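Local coordinates for protein (sliding clamp) (PDB 1B77) that probably encircles DNA as a ring of three subunits and tethers the phage DNA polymerase to its template for processive replication, at residues A[114-119]-A[167-172]; A[40-45]-A[212-217]; A[140-145]-A[175-180]; A[12-17]-A[27-32]. One frame throughout, in Å; residues are numbered along the deposited sequence.

Interaction 1 of 4, residues A[114-119]-A[167-172]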
loop_
_atom_site.group_PDB
_atom_site.type_symbol
_atom_site.label_atom_id
_atom_site.label_comp_id
_atom_site.label_asym_id
_atom_site.label_seq_id
_atom_site.Cartn_x
_atom_site.Cartn_y
_atom_site.Cartn_z
ATOM N N VAL A 114 -13.185 16.428 -36.929
ATOM C CA VAL A 114 -11.780 16.083 -37.152
ATOM C C VAL A 114 -11.483 14.753 -36.474
ATOM O O VAL A 114 -12.020 14.463 -35.401
ATOM C CB VAL A 114 -10.806 17.098 -36.528
ATOM C CG1 VAL A 114 -9.561 17.208 -37.391
ATOM C CG2 VAL A 114 -11.475 18.428 -36.326
ATOM N N ILE A 115 -10.611 13.958 -37.081
ATOM C CA ILE A 115 -10.246 12.670 -36.510
ATOM C C ILE A 115 -8.751 12.584 -36.260
ATOM O O ILE A 115 -7.953 12.977 -37.105
ATOM C CB ILE A 115 -10.628 11.501 -37.445
ATOM C CG1 ILE A 115 -12.147 11.455 -37.649
ATOM C CG2 ILE A 115 -10.124 10.190 -36.863
ATOM C CD1 ILE A 115 -12.610 10.373 -38.625
ATOM N N THR A 116 -8.375 12.078 -35.092
ATOM C CA THR A 116 -6.965 11.891 -34.751
ATOM C C THR A 116 -6.883 10.597 -33.955
ATOM O O THR A 116 -7.830 9.809 -33.957
ATOM C CB THR A 116 -6.389 13.069 -33.905
ATOM O OG1 THR A 116 -5.009 12.816 -33.605
ATOM C CG2 THR A 116 -7.158 13.241 -32.605
ATOM N N GLU A 117 -5.761 10.370 -33.280
ATOM C CA GLU A 117 -5.606 9.156 -32.499
ATOM C C GLU A 117 -4.469 9.257 -31.499
ATOM O O GLU A 117 -3.530 10.021 -31.686
ATOM C CB GLU A 117 -5.366 7.966 -33.426
ATOM C CG GLU A 117 -3.994 7.905 -34.070
ATOM C CD GLU A 117 -3.871 6.734 -35.036
ATOM O OE1 GLU A 117 -4.355 5.628 -34.700
ATOM O OE2 GLU A 117 -3.285 6.909 -36.127
ATOM N N ILE A 118 -4.566 8.480 -30.429
ATOM C CA ILE A 118 -3.544 8.470 -29.396
ATOM C C ILE A 118 -3.154 7.017 -29.111
ATOM O O ILE A 118 -4.016 6.152 -28.964
ATOM C CB ILE A 118 -4.069 9.153 -28.114
ATOM C CG1 ILE A 118 -2.975 9.202 -27.051
ATOM C CG2 ILE A 118 -5.324 8.438 -27.621
ATOM C CD1 ILE A 118 -3.264 10.189 -25.933
ATOM N N LYS A 119 -1.851 6.760 -29.061
ATOM C CA LYS A 119 -1.339 5.418 -28.806
ATOM C C LYS A 119 -1.362 5.118 -27.315
ATOM O O LYS A 119 -1.387 6.036 -26.493
ATOM C CB LYS A 119 0.095 5.295 -29.330
ATOM C CG LYS A 119 0.262 5.583 -30.818
ATOM C CD LYS A 119 1.726 5.505 -31.222
ATOM C CE LYS A 119 1.913 5.704 -32.720
ATOM N NZ LYS A 119 1.162 4.680 -33.503
ATOM N N LEU A 167 1.808 17.014 -26.049
ATOM C CA LEU A 167 1.939 15.749 -26.758
ATOM C C LEU A 167 1.450 15.888 -28.197
ATOM O O LEU A 167 0.323 16.327 -28.442
ATOM C CB LEU A 167 1.128 14.668 -26.036
ATOM C CG LEU A 167 0.833 13.351 -26.766
ATOM C CD1 LEU A 167 2.127 12.609 -27.057
ATOM C CD2 LEU A 167 -0.081 12.491 -25.901
ATOM N N THR A 168 2.299 15.505 -29.143
ATOM C CA THR A 168 1.970 15.567 -30.566
ATOM C C THR A 168 1.290 14.258 -30.983
ATOM O O THR A 168 1.762 13.166 -30.657
ATOM C CB THR A 168 3.245 15.754 -31.419
ATOM O OG1 THR A 168 3.923 16.946 -30.998
ATOM C CG2 THR A 168 2.904 15.868 -32.888
ATOM N N LEU A 169 0.182 14.363 -31.707
ATOM C CA LEU A 169 -0.531 13.167 -32.135
ATOM C C LEU A 169 -0.306 12.817 -33.601
ATOM O O LEU A 169 0.626 12.079 -33.931
ATOM C CB LEU A 169 -2.030 13.326 -31.845
ATOM C CG LEU A 169 -2.315 13.632 -30.366
ATOM C CD1 LEU A 169 -3.810 13.792 -30.142
ATOM C CD2 LEU A 169 -1.747 12.523 -29.495
ATOM N N THR A 170 -1.151 13.351 -34.479
ATOM C CA THR A 170 -1.061 13.082 -35.912
ATOM C C THR A 170 -0.911 14.354 -36.745
ATOM O O THR A 170 -0.990 15.471 -36.217
ATOM C CB THR A 170 -2.311 12.349 -36.403
ATOM O OG1 THR A 170 -3.465 13.151 -36.126
ATOM C CG2 THR A 170 -2.453 11.007 -35.707
ATOM N N ASP A 171 -0.705 14.172 -38.048
ATOM C CA ASP A 171 -0.550 15.297 -38.961
ATOM C C ASP A 171 -1.919 15.852 -39.309
ATOM O O ASP A 171 -2.886 15.107 -39.415
ATOM C CB ASP A 171 0.154 14.871 -40.256
ATOM C CG ASP A 171 1.519 14.245 -40.009
ATOM O OD1 ASP A 171 2.298 14.793 -39.207
ATOM O OD2 ASP A 171 1.809 13.205 -40.632
ATOM N N TYR A 172 -1.998 17.166 -39.480
ATOM C CA TYR A 172 -3.259 17.806 -39.827
ATOM C C TYR A 172 -3.046 18.811 -40.943
ATOM O O TYR A 172 -2.439 19.864 -40.734
ATOM C CB TYR A 172 -3.868 18.516 -38.617
ATOM C CG TYR A 172 -5.144 19.258 -38.953
ATOM C CD1 TYR A 172 -6.291 18.570 -39.355
ATOM C CD2 TYR A 172 -5.210 20.652 -38.881
ATOM C CE1 TYR A 172 -7.469 19.245 -39.673
ATOM C CE2 TYR A 172 -6.382 21.341 -39.198
ATOM C CZ TYR A 172 -7.507 20.631 -39.592
ATOM O OH TYR A 172 -8.671 21.299 -39.899
#

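Interaction 2 of 4, residues A[40-45]-A[212-217]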
loop_
_atom_site.group_PDB
_atom_site.type_symbol
_atom_site.label_atom_id
_atom_site.label_comp_id
_atom_site.label_asym_id
_atom_site.label_seq_id
_atom_site.Cartn_x
_atom_site.Cartn_y
_atom_site.Cartn_z
ATOM N N ALA A 40 -19.832 5.807 -21.566
ATOM C CA ALA A 40 -19.058 4.643 -21.976
ATOM C C ALA A 40 -19.975 3.512 -22.423
ATOM O O ALA A 40 -21.071 3.326 -21.879
ATOM C CB ALA A 40 -18.158 4.165 -20.839
ATOM N N GLU A 41 -19.516 2.757 -23.417
ATOM C CA GLU A 41 -20.279 1.638 -23.939
ATOM C C GLU A 41 -19.340 0.601 -24.527
ATOM O O GLU A 41 -18.221 0.914 -24.944
ATOM C CB GLU A 41 -21.259 2.101 -25.020
ATOM C CG GLU A 41 -20.595 2.716 -26.248
ATOM C CD GLU A 41 -21.557 2.854 -27.423
ATOM O OE1 GLU A 41 -22.686 3.349 -27.234
ATOM O OE2 GLU A 41 -21.174 2.466 -28.543
ATOM N N ALA A 42 -19.810 -0.638 -24.573
ATOM C CA ALA A 42 -18.996 -1.712 -25.108
ATOM C C ALA A 42 -19.792 -2.965 -25.400
ATOM O O ALA A 42 -20.774 -3.264 -24.717
ATOM C CB ALA A 42 -17.875 -2.039 -24.125
ATOM N N ASN A 43 -19.353 -3.692 -26.424
ATOM C CA ASN A 43 -19.959 -4.962 -26.802
ATOM C C ASN A 43 -19.167 -5.995 -26.019
ATOM O O ASN A 43 -17.944 -5.924 -25.970
ATOM C CB ASN A 43 -19.789 -5.216 -28.300
ATOM C CG ASN A 43 -20.562 -4.244 -29.142
ATOM O OD1 ASN A 43 -20.134 -3.891 -30.244
ATOM N ND2 ASN A 43 -21.713 -3.812 -28.648
ATOM N N ILE A 44 -19.861 -6.943 -25.401
ATOM C CA ILE A 44 -19.198 -7.972 -24.609
ATOM C C ILE A 44 -19.484 -9.366 -25.155
ATOM O O ILE A 44 -20.396 -9.549 -25.963
ATOM C CB ILE A 44 -19.641 -7.898 -23.122
ATOM C CG1 ILE A 44 -21.167 -7.926 -23.023
ATOM C CG2 ILE A 44 -19.089 -6.634 -22.483
ATOM C CD1 ILE A 44 -21.709 -7.879 -21.596
ATOM N N SER A 45 -18.709 -10.350 -24.710
ATOM C CA SER A 45 -18.885 -11.719 -25.184
ATOM C C SER A 45 -19.869 -12.517 -24.335
ATOM O O SER A 45 -20.230 -13.643 -24.688
ATOM C CB SER A 45 -17.534 -12.440 -25.227
ATOM O OG SER A 45 -16.923 -12.440 -23.947
ATOM N N SER A 212 -10.769 -0.956 -29.754
ATOM C CA SER A 212 -11.406 -2.187 -30.187
ATOM C C SER A 212 -12.251 -2.768 -29.061
ATOM O O SER A 212 -13.074 -3.650 -29.292
ATOM C CB SER A 212 -10.345 -3.200 -30.603
ATOM O OG SER A 212 -9.474 -3.483 -29.522
ATOM N N GLN A 213 -12.050 -2.266 -27.847
ATOM C CA GLN A 213 -12.780 -2.756 -26.680
ATOM C C GLN A 213 -13.855 -1.836 -26.117
ATOM O O GLN A 213 -14.913 -2.294 -25.700
ATOM C CB GLN A 213 -11.799 -3.085 -25.552
ATOM C CG GLN A 213 -11.337 -4.530 -25.506
ATOM C CD GLN A 213 -10.465 -4.814 -24.293
ATOM O OE1 GLN A 213 -10.811 -4.455 -23.157
ATOM N NE2 GLN A 213 -9.329 -5.465 -24.526
ATOM N N VAL A 214 -13.590 -0.539 -26.091
ATOM C CA VAL A 214 -14.554 0.396 -25.526
ATOM C C VAL A 214 -14.624 1.730 -26.271
ATOM O O VAL A 214 -13.648 2.159 -26.884
ATOM C CB VAL A 214 -14.209 0.692 -24.032
ATOM C CG1 VAL A 214 -15.213 1.674 -23.433
ATOM C CG2 VAL A 214 -14.207 -0.595 -23.231
ATOM N N SER A 215 -15.787 2.375 -26.210
ATOM C CA SER A 215 -15.985 3.679 -26.831
ATOM C C SER A 215 -16.427 4.652 -25.753
ATOM O O SER A 215 -17.333 4.349 -24.992
ATOM C CB SER A 215 -17.056 3.620 -27.921
ATOM O OG SER A 215 -16.517 3.149 -29.147
ATOM N N TYR A 216 -15.779 5.809 -25.678
ATOM C CA TYR A 216 -16.149 6.813 -24.688
ATOM C C TYR A 216 -16.555 8.101 -25.376
ATOM O O TYR A 216 -16.003 8.453 -26.420
ATOM C CB TYR A 216 -14.987 7.160 -23.752
ATOM C CG TYR A 216 -14.361 6.019 -22.992
ATOM C CD1 TYR A 216 -13.344 5.263 -23.557
ATOM C CD2 TYR A 216 -14.741 5.738 -21.681
ATOM C CE1 TYR A 216 -12.705 4.258 -22.838
ATOM C CE2 TYR A 216 -14.104 4.726 -20.947
ATOM C CZ TYR A 216 -13.085 3.997 -21.537
ATOM O OH TYR A 216 -12.419 3.027 -20.826
ATOM N N VAL A 217 -17.530 8.791 -24.796
ATOM C CA VAL A 217 -17.973 10.084 -25.308
ATOM C C VAL A 217 -17.850 11.057 -24.140
ATOM O O VAL A 217 -18.476 10.881 -23.087
ATOM C CB VAL A 217 -19.436 10.076 -25.809
ATOM C CG1 VAL A 217 -19.881 11.516 -26.108
ATOM C CG2 VAL A 217 -19.553 9.231 -27.086
#

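Interaction 3 of 4, residues A[140-145]-A[175-180]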
loop_
_atom_site.group_PDB
_atom_site.type_symbol
_atom_site.label_atom_id
_atom_site.label_comp_id
_atom_site.label_asym_id
_atom_site.label_seq_id
_atom_site.Cartn_x
_atom_site.Cartn_y
_atom_site.Cartn_z
ATOM N N ILE A 140 -7.026 20.033 -27.100
ATOM C CA ILE A 140 -6.600 19.391 -28.338
ATOM C C ILE A 140 -6.742 20.454 -29.421
ATOM O O ILE A 140 -7.843 20.937 -29.696
ATOM C CB ILE A 140 -7.474 18.156 -28.644
ATOM C CG1 ILE A 140 -7.462 17.221 -27.427
ATOM C CG2 ILE A 140 -6.937 17.416 -29.860
ATOM C CD1 ILE A 140 -8.458 16.084 -27.493
ATOM N N THR A 141 -5.621 20.833 -30.024
ATOM C CA THR A 141 -5.641 21.885 -31.027
ATOM C C THR A 141 -4.774 21.624 -32.258
ATOM O O THR A 141 -3.918 20.733 -32.263
ATOM C CB THR A 141 -5.197 23.213 -30.387
ATOM O OG1 THR A 141 -5.452 24.295 -31.288
ATOM C CG2 THR A 141 -3.715 23.171 -30.062
ATOM N N ASN A 142 -5.008 22.413 -33.304
ATOM C CA ASN A 142 -4.237 22.290 -34.538
ATOM C C ASN A 142 -3.045 23.225 -34.446
ATOM O O ASN A 142 -3.199 24.418 -34.183
ATOM C CB ASN A 142 -5.095 22.643 -35.764
ATOM C CG ASN A 142 -5.612 24.073 -35.735
ATOM O OD1 ASN A 142 -6.315 24.477 -34.804
ATOM N ND2 ASN A 142 -5.272 24.846 -36.762
ATOM N N LYS A 143 -1.854 22.678 -34.655
ATOM C CA LYS A 143 -0.640 23.466 -34.572
ATOM C C LYS A 143 0.455 22.944 -35.495
ATOM O O LYS A 143 0.754 21.752 -35.504
ATOM C CB LYS A 143 -0.128 23.470 -33.131
ATOM C CG LYS A 143 1.179 24.201 -32.945
ATOM C CD LYS A 143 1.718 24.018 -31.544
ATOM C CE LYS A 143 2.927 24.919 -31.316
ATOM N NZ LYS A 143 2.574 26.361 -31.531
ATOM N N ASP A 144 1.044 23.858 -36.264
ATOM C CA ASP A 144 2.134 23.551 -37.190
ATOM C C ASP A 144 1.947 22.288 -38.022
ATOM O O ASP A 144 2.879 21.489 -38.173
ATOM C CB ASP A 144 3.455 23.476 -36.419
ATOM C CG ASP A 144 3.887 24.829 -35.869
ATOM O OD1 ASP A 144 4.230 25.725 -36.672
ATOM O OD2 ASP A 144 3.875 25.001 -34.632
ATOM N N GLY A 145 0.748 22.115 -38.569
ATOM C CA GLY A 145 0.472 20.947 -39.392
ATOM C C GLY A 145 0.276 19.660 -38.609
ATOM O O GLY A 145 0.346 18.566 -39.172
ATOM N N SER A 175 -8.168 22.559 -43.200
ATOM C CA SER A 175 -8.427 23.976 -43.348
ATOM C C SER A 175 -8.886 24.660 -42.057
ATOM O O SER A 175 -8.509 25.799 -41.791
ATOM C CB SER A 175 -9.482 24.143 -44.449
ATOM O OG SER A 175 -10.312 25.264 -44.219
ATOM N N ASN A 176 -9.693 23.973 -41.253
ATOM C CA ASN A 176 -10.223 24.532 -40.007
ATOM C C ASN A 176 -9.226 24.715 -38.864
ATOM O O ASN A 176 -8.101 24.201 -38.913
ATOM C CB ASN A 176 -11.379 23.664 -39.521
ATOM C CG ASN A 176 -12.577 23.734 -40.430
ATOM O OD1 ASN A 176 -13.354 24.690 -40.362
ATOM N ND2 ASN A 176 -12.729 22.745 -41.301
ATOM N N ASN A 177 -9.651 25.467 -37.846
ATOM C CA ASN A 177 -8.864 25.753 -36.633
ATOM C C ASN A 177 -9.727 25.359 -35.431
ATOM O O ASN A 177 -10.953 25.410 -35.507
ATOM C CB ASN A 177 -8.527 27.247 -36.552
ATOM C CG ASN A 177 -7.727 27.717 -37.743
ATOM O OD1 ASN A 177 -6.539 27.413 -37.870
ATOM N ND2 ASN A 177 -8.380 28.459 -38.637
ATOM N N PHE A 178 -9.100 24.975 -34.326
ATOM C CA PHE A 178 -9.865 24.557 -33.158
ATOM C C PHE A 178 -9.007 24.384 -31.916
ATOM O O PHE A 178 -7.808 24.125 -31.999
ATOM C CB PHE A 178 -10.589 23.241 -33.471
ATOM C CG PHE A 178 -9.685 22.174 -34.032
ATOM C CD1 PHE A 178 -8.840 21.447 -33.196
ATOM C CD2 PHE A 178 -9.633 21.935 -35.404
ATOM C CE1 PHE A 178 -7.957 20.500 -33.717
ATOM C CE2 PHE A 178 -8.755 20.992 -35.934
ATOM C CZ PHE A 178 -7.915 20.274 -35.089
ATOM N N ASN A 179 -9.644 24.544 -30.763
ATOM C CA ASN A 179 -8.996 24.389 -29.467
ATOM C C ASN A 179 -10.044 23.772 -28.543
ATOM O O ASN A 179 -10.726 24.482 -27.789
ATOM C CB ASN A 179 -8.535 25.743 -28.925
ATOM C CG ASN A 179 -7.675 25.611 -27.681
ATOM O OD1 ASN A 179 -8.176 25.612 -26.556
ATOM N ND2 ASN A 179 -6.370 25.473 -27.882
ATOM N N PHE A 180 -10.188 22.450 -28.636
ATOM C CA PHE A 180 -11.163 21.725 -27.828
ATOM C C PHE A 180 -10.616 21.475 -26.430
ATOM O O PHE A 180 -9.563 20.860 -26.266
ATOM C CB PHE A 180 -11.534 20.390 -28.491
ATOM C CG PHE A 180 -12.148 20.537 -29.858
ATOM C CD1 PHE A 180 -13.463 20.973 -30.007
ATOM C CD2 PHE A 180 -11.415 20.228 -31.000
ATOM C CE1 PHE A 180 -14.038 21.096 -31.282
ATOM C CE2 PHE A 180 -11.984 20.348 -32.272
ATOM C CZ PHE A 180 -13.294 20.781 -32.409
#

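Interaction 4 of 4, residues A[12-17]-A[27-32]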
loop_
_atom_site.group_PDB
_atom_site.type_symbol
_atom_site.label_atom_id
_atom_site.label_comp_id
_atom_site.label_asym_id
_atom_site.label_seq_id
_atom_site.Cartn_x
_atom_site.Cartn_y
_atom_site.Cartn_z
ATOM N N LYS A 12 -15.349 -2.795 -14.456
ATOM C CA LYS A 12 -14.607 -2.124 -13.403
ATOM C C LYS A 12 -14.231 -0.711 -13.872
ATOM O O LYS A 12 -14.208 0.222 -13.071
ATOM C CB LYS A 12 -13.356 -2.925 -13.029
ATOM C CG LYS A 12 -12.896 -2.693 -11.591
ATOM C CD LYS A 12 -11.688 -3.546 -11.204
ATOM C CE LYS A 12 -11.317 -3.338 -9.718
ATOM N NZ LYS A 12 -12.373 -3.833 -8.753
ATOM N N ASN A 13 -13.947 -0.545 -15.164
ATOM C CA ASN A 13 -13.624 0.786 -15.683
ATOM C C ASN A 13 -14.893 1.640 -15.630
ATOM O O ASN A 13 -14.839 2.821 -15.302
ATOM C CB ASN A 13 -13.104 0.702 -17.126
ATOM C CG ASN A 13 -12.965 2.078 -17.788
ATOM O OD1 ASN A 13 -13.747 2.433 -18.672
ATOM N ND2 ASN A 13 -11.968 2.851 -17.363
ATOM N N PHE A 14 -16.034 1.026 -15.937
ATOM C CA PHE A 14 -17.326 1.717 -15.900
ATOM C C PHE A 14 -17.672 2.202 -14.480
ATOM O O PHE A 14 -18.158 3.323 -14.302
ATOM C CB PHE A 14 -18.439 0.790 -16.424
ATOM C CG PHE A 14 -18.508 0.686 -17.936
ATOM C CD1 PHE A 14 -17.366 0.812 -18.723
ATOM C CD2 PHE A 14 -19.729 0.430 -18.568
ATOM C CE1 PHE A 14 -17.439 0.680 -20.122
ATOM C CE2 PHE A 14 -19.811 0.297 -19.959
ATOM C CZ PHE A 14 -18.661 0.424 -20.738
ATOM N N ALA A 15 -17.412 1.371 -13.471
ATOM C CA ALA A 15 -17.706 1.741 -12.086
ATOM C C ALA A 15 -16.944 2.991 -11.651
ATOM O O ALA A 15 -17.352 3.678 -10.712
ATOM C CB ALA A 15 -17.378 0.587 -11.142
ATOM N N SER A 16 -15.832 3.287 -12.317
ATOM C CA SER A 16 -15.074 4.474 -11.966
ATOM C C SER A 16 -15.758 5.693 -12.600
ATOM O O SER A 16 -15.489 6.834 -12.227
ATOM C CB SER A 16 -13.633 4.359 -12.463
ATOM O OG SER A 16 -13.580 4.499 -13.870
ATOM N N ILE A 17 -16.640 5.447 -13.563
ATOM C CA ILE A 17 -17.366 6.539 -14.207
ATOM C C ILE A 17 -18.658 6.825 -13.443
ATOM O O ILE A 17 -19.042 7.978 -13.269
ATOM C CB ILE A 17 -17.715 6.208 -15.671
ATOM C CG1 ILE A 17 -16.427 6.056 -16.482
ATOM C CG2 ILE A 17 -18.599 7.320 -16.256
ATOM C CD1 ILE A 17 -16.635 5.732 -17.932
ATOM N N LYS A 27 -25.745 -8.393 -25.338
ATOM C CA LYS A 27 -24.297 -8.466 -25.177
ATOM C C LYS A 27 -23.745 -7.067 -25.224
ATOM O O LYS A 27 -22.670 -6.840 -25.767
ATOM C CB LYS A 27 -23.650 -9.305 -26.282
ATOM C CG LYS A 27 -23.804 -10.798 -26.045
ATOM C CD LYS A 27 -23.211 -11.667 -27.161
ATOM C CE LYS A 27 -23.610 -13.118 -26.938
ATOM N NZ LYS A 27 -22.791 -14.134 -27.653
ATOM N N PHE A 28 -24.481 -6.138 -24.620
ATOM C CA PHE A 28 -24.096 -4.739 -24.629
ATOM C C PHE A 28 -24.225 -4.058 -23.251
ATOM O O PHE A 28 -25.189 -4.273 -22.510
ATOM C CB PHE A 28 -24.964 -4.022 -25.663
ATOM C CG PHE A 28 -24.719 -2.548 -25.760
ATOM C CD1 PHE A 28 -23.578 -2.059 -26.384
ATOM C CD2 PHE A 28 -25.650 -1.644 -25.253
ATOM C CE1 PHE A 28 -23.368 -0.691 -26.506
ATOM C CE2 PHE A 28 -25.450 -0.273 -25.366
ATOM C CZ PHE A 28 -24.305 0.205 -25.997
ATOM N N ILE A 29 -23.233 -3.237 -22.921
ATOM C CA ILE A 29 -23.237 -2.508 -21.665
ATOM C C ILE A 29 -22.896 -1.039 -21.899
ATOM O O ILE A 29 -22.160 -0.690 -22.831
ATOM C CB ILE A 29 -22.226 -3.098 -20.661
ATOM C CG1 ILE A 29 -20.831 -3.122 -21.281
ATOM C CG2 ILE A 29 -22.658 -4.498 -20.249
ATOM C CD1 ILE A 29 -19.742 -3.525 -20.324
ATOM N N MET A 30 -23.456 -0.180 -21.060
ATOM C CA MET A 30 -23.195 1.243 -21.150
ATOM C C MET A 30 -23.451 1.909 -19.804
ATOM O O MET A 30 -24.154 1.373 -18.946
ATOM C CB MET A 30 -24.070 1.895 -22.223
ATOM C CG MET A 30 -25.570 1.810 -21.972
ATOM S SD MET A 30 -26.515 2.734 -23.219
ATOM C CE MET A 30 -28.191 2.186 -22.865
ATOM N N THR A 31 -22.870 3.086 -19.629
ATOM C CA THR A 31 -23.044 3.829 -18.401
ATOM C C THR A 31 -22.788 5.295 -18.698
ATOM O O THR A 31 -22.232 5.649 -19.744
ATOM C CB THR A 31 -22.052 3.357 -17.313
ATOM O OG1 THR A 31 -22.369 3.994 -16.067
ATOM C CG2 THR A 31 -20.619 3.708 -17.706
ATOM N N ARG A 32 -23.210 6.149 -17.780
ATOM C CA ARG A 32 -22.999 7.575 -17.934
ATOM C C ARG A 32 -22.843 8.175 -16.545
ATOM O O ARG A 32 -23.533 7.769 -15.610
ATOM C CB ARG A 32 -24.178 8.209 -18.677
ATOM C CG ARG A 32 -24.100 9.721 -18.757
ATOM C CD ARG A 32 -25.054 10.298 -19.801
ATOM N NE ARG A 32 -25.037 11.756 -19.760
ATOM C CZ ARG A 32 -25.640 12.551 -20.641
ATOM N NH1 ARG A 32 -26.325 12.033 -21.656
ATOM N NH2 ARG A 32 -25.562 13.870 -20.503
#

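Interaction 1 of 4, residues A[114-119]-A[167-172]
The ring of Tyr172 meets Val114 through a single methyl: CG1 of Val114 lies 3.7 Å from CE1 of Tyr172, approaching the ring obliquely, and the two side chains cross at about a right angle. The same ring makes an edge-to-face contact with Phe178, and its hydroxyl bonds to the carbonyl of Asn176. Further along, Thr116 and Thr170 join their hydroxyls, OG1 to OG1 at 3.0 Å, with either able to donate. Thr116 brings OG1 there by setting it anti to its backbone N (chi1 180°).

This is where two sheets of the sliding-clamp fold meet at their borders. Within this chain, strand 114-118 is the outermost strand of the six-stranded sheet and strand 165-171 that of the five-stranded one; their axes come within 6.0 Å at 130°, with side chains rather than backbone bonds bridging them. Through Leu167, strand 165-171 also pairs antiparallel with a strand of the second subunit, which carries the sheet across the ring interface.

Leu169 tucks CB against the carbonyl oxygen of Glu117, 3.6 Å away. On the apolar side, CD1 of Ile118 meets CD2 of Leu167 at 3.9 Å, with Leu123 of helix 120-132 also against Ile118. At the exposed Glu117, the methylene CG rests 3.8 Å from CG2 of Thr170.

Interaction 2 of 4, residues A[40-45]-A[212-217]
Glu41 and Ser215 form an antiparallel hydrogen-bonded pair. The amide N of Ser215 donates to O of Glu41 over 3.1 Å in a nearly straight bond (172° at the hydrogen), while N of Glu41 returns one of equal length to O of Ser215, more bent at 149°. Both donors approach almost head-on to the carbonyl they use. Next to this pair, Ala40 and Tyr216 form a non-hydrogen-bonded pair, and CA of Ala40 adds a CA-H...O contact of 3.5 Å to O of Ser215.

The side chains divide between the two faces. On that of Glu41 and Ser215, CG of Glu41 packs 4.0 Å from CB of Ser215; the glutamate's carboxylate end bonds instead to the hydroxyl of Tyr39. On the face of Ala40 and Tyr216, CB of Ala40 lies 3.9 Å from CD2 of the tyrosine. Val214 sets CG1 anti to its backbone N (chi1 180°), and that methyl sits over the rim of one face of the Tyr216 ring while also touching O of Glu41. Its other methyl, CG2, is 4.0 Å from CB of Ala42.

Since 38-44 comes from the N-terminal half of the chain and 215-219 from the C-terminal half, this pairing carries one antiparallel sheet of the sliding-clamp fold across both. Strand 28-32 flanks it beyond 38-44, strand 204-210 beyond 215-219, and helix 5-15 packs on Ala40 and Val214, its Asn13 bonding to the hydroxyl of Tyr216.

Interaction 3 of 4, residues A[140-145]-A[175-180]
Ile140 and Phe180 exchange both backbone bonds of an antiparallel hydrogen-bonded pair, N of Ile140 to O of Phe180 at 2.8 Å and N of Phe180 to O of Ile140 at 3.0 Å, with Thr141 and Asn179 as the non-hydrogen-bonded pair beside them. The strands 137-143 and 178-183 are neighbours in the five-stranded sheet: the fourth strand of the run returns next to the first, a Greek-key order.

Past Thr141 the regular ladder gives way to side chains. Asn142 turns its amide back across the gap, CG held between backbone N and carbonyl carbon (chi1 61°), and its two ends are used separately. OD1 accepts from N of Phe178 at 2.9 Å, with the donor standing above the carbonyl plane, and ND2 donates to OD1 of Asn177 at 3.1 Å. The two amide planes are 46° apart. Asn177 is fixed further by Asp227, which accepts from its ND2. One side-chain amide thus stands in for a backbone partner of Phe178 N and also binds the Asn177 side chain.

Beneath it the ring of Phe178 provides a floor: CB of Asn142 is over a face in a CH-pi contact, 4.1 Å from the centroid, while O of Ile140 sits at the ring's edge, in its plane. The bond from OG1 of Thr141 to O of Phe178 is modelled so short that its length is doubtful. On the Thr141-Asn179 face, CB of Thr141 lies 3.6 Å from ND2 of Asn179.

Interaction 4 of 4, residues A[12-17]-A[27-32]
Phe14 drives its ring from helix 5-15 onto strand 28-32, the helix-on-sheet packing of the sliding-clamp fold, and nearly all the close contact belongs to this one side chain. CG2 of Thr31 comes 3.5 Å from CD2 of Phe14, the two side chains sliding past each other in opposite directions. Farther out on the ring, CE2 of Phe14 lies 3.8 Å from CG1 of Ile29 and 3.7 Å from CA of Met30, while the backbone carbonyl carbon of Ile29 and N of Met30 sit at its edge, in its plane. The methyl of Thr31 gets there because CG2 stands between backbone N and carbonyl carbon.

Ile17 makes a looser second contact: its CB is 4.3 Å from CG2 of Thr31, and its CG2 brushes the backbone of Arg32. Both hydrophobic residues also rest on Ala40 of strand 38-44, the next strand of the sheet. Away from the strand, Ala15 packs on helix 57-64, and Ser16 is exposed. No hydrogen bond links the two segments. Within segment 12-17, N of Ile17 bonds to O of Phe14 at 2.7 Å.

How the interactions relate
The four contacts fall into two touching pairs at different parts of the subunit. Interactions 2 and 4, with centres 8 Å apart, are joined through neighbouring strands, 38-44 of interaction 2 and 28-32 of interaction 4, linked by a probable hydrogen bond from N of Ile44 to O of Lys27 (2.8 Å). Interactions 1 and 3, with centres 11 Å apart, meet where N of Tyr172 lies 2.7 Å from O of Gly145 and CG2 of Val114 packs 3.8 Å from CE2 of Phe178. Between the pairs, interactions 1 and 2 are 21 Å apart centre to centre without touching, yet both reach the six-stranded sheet. Interactions 3 and 4 are the farthest apart, about 31 Å between centres.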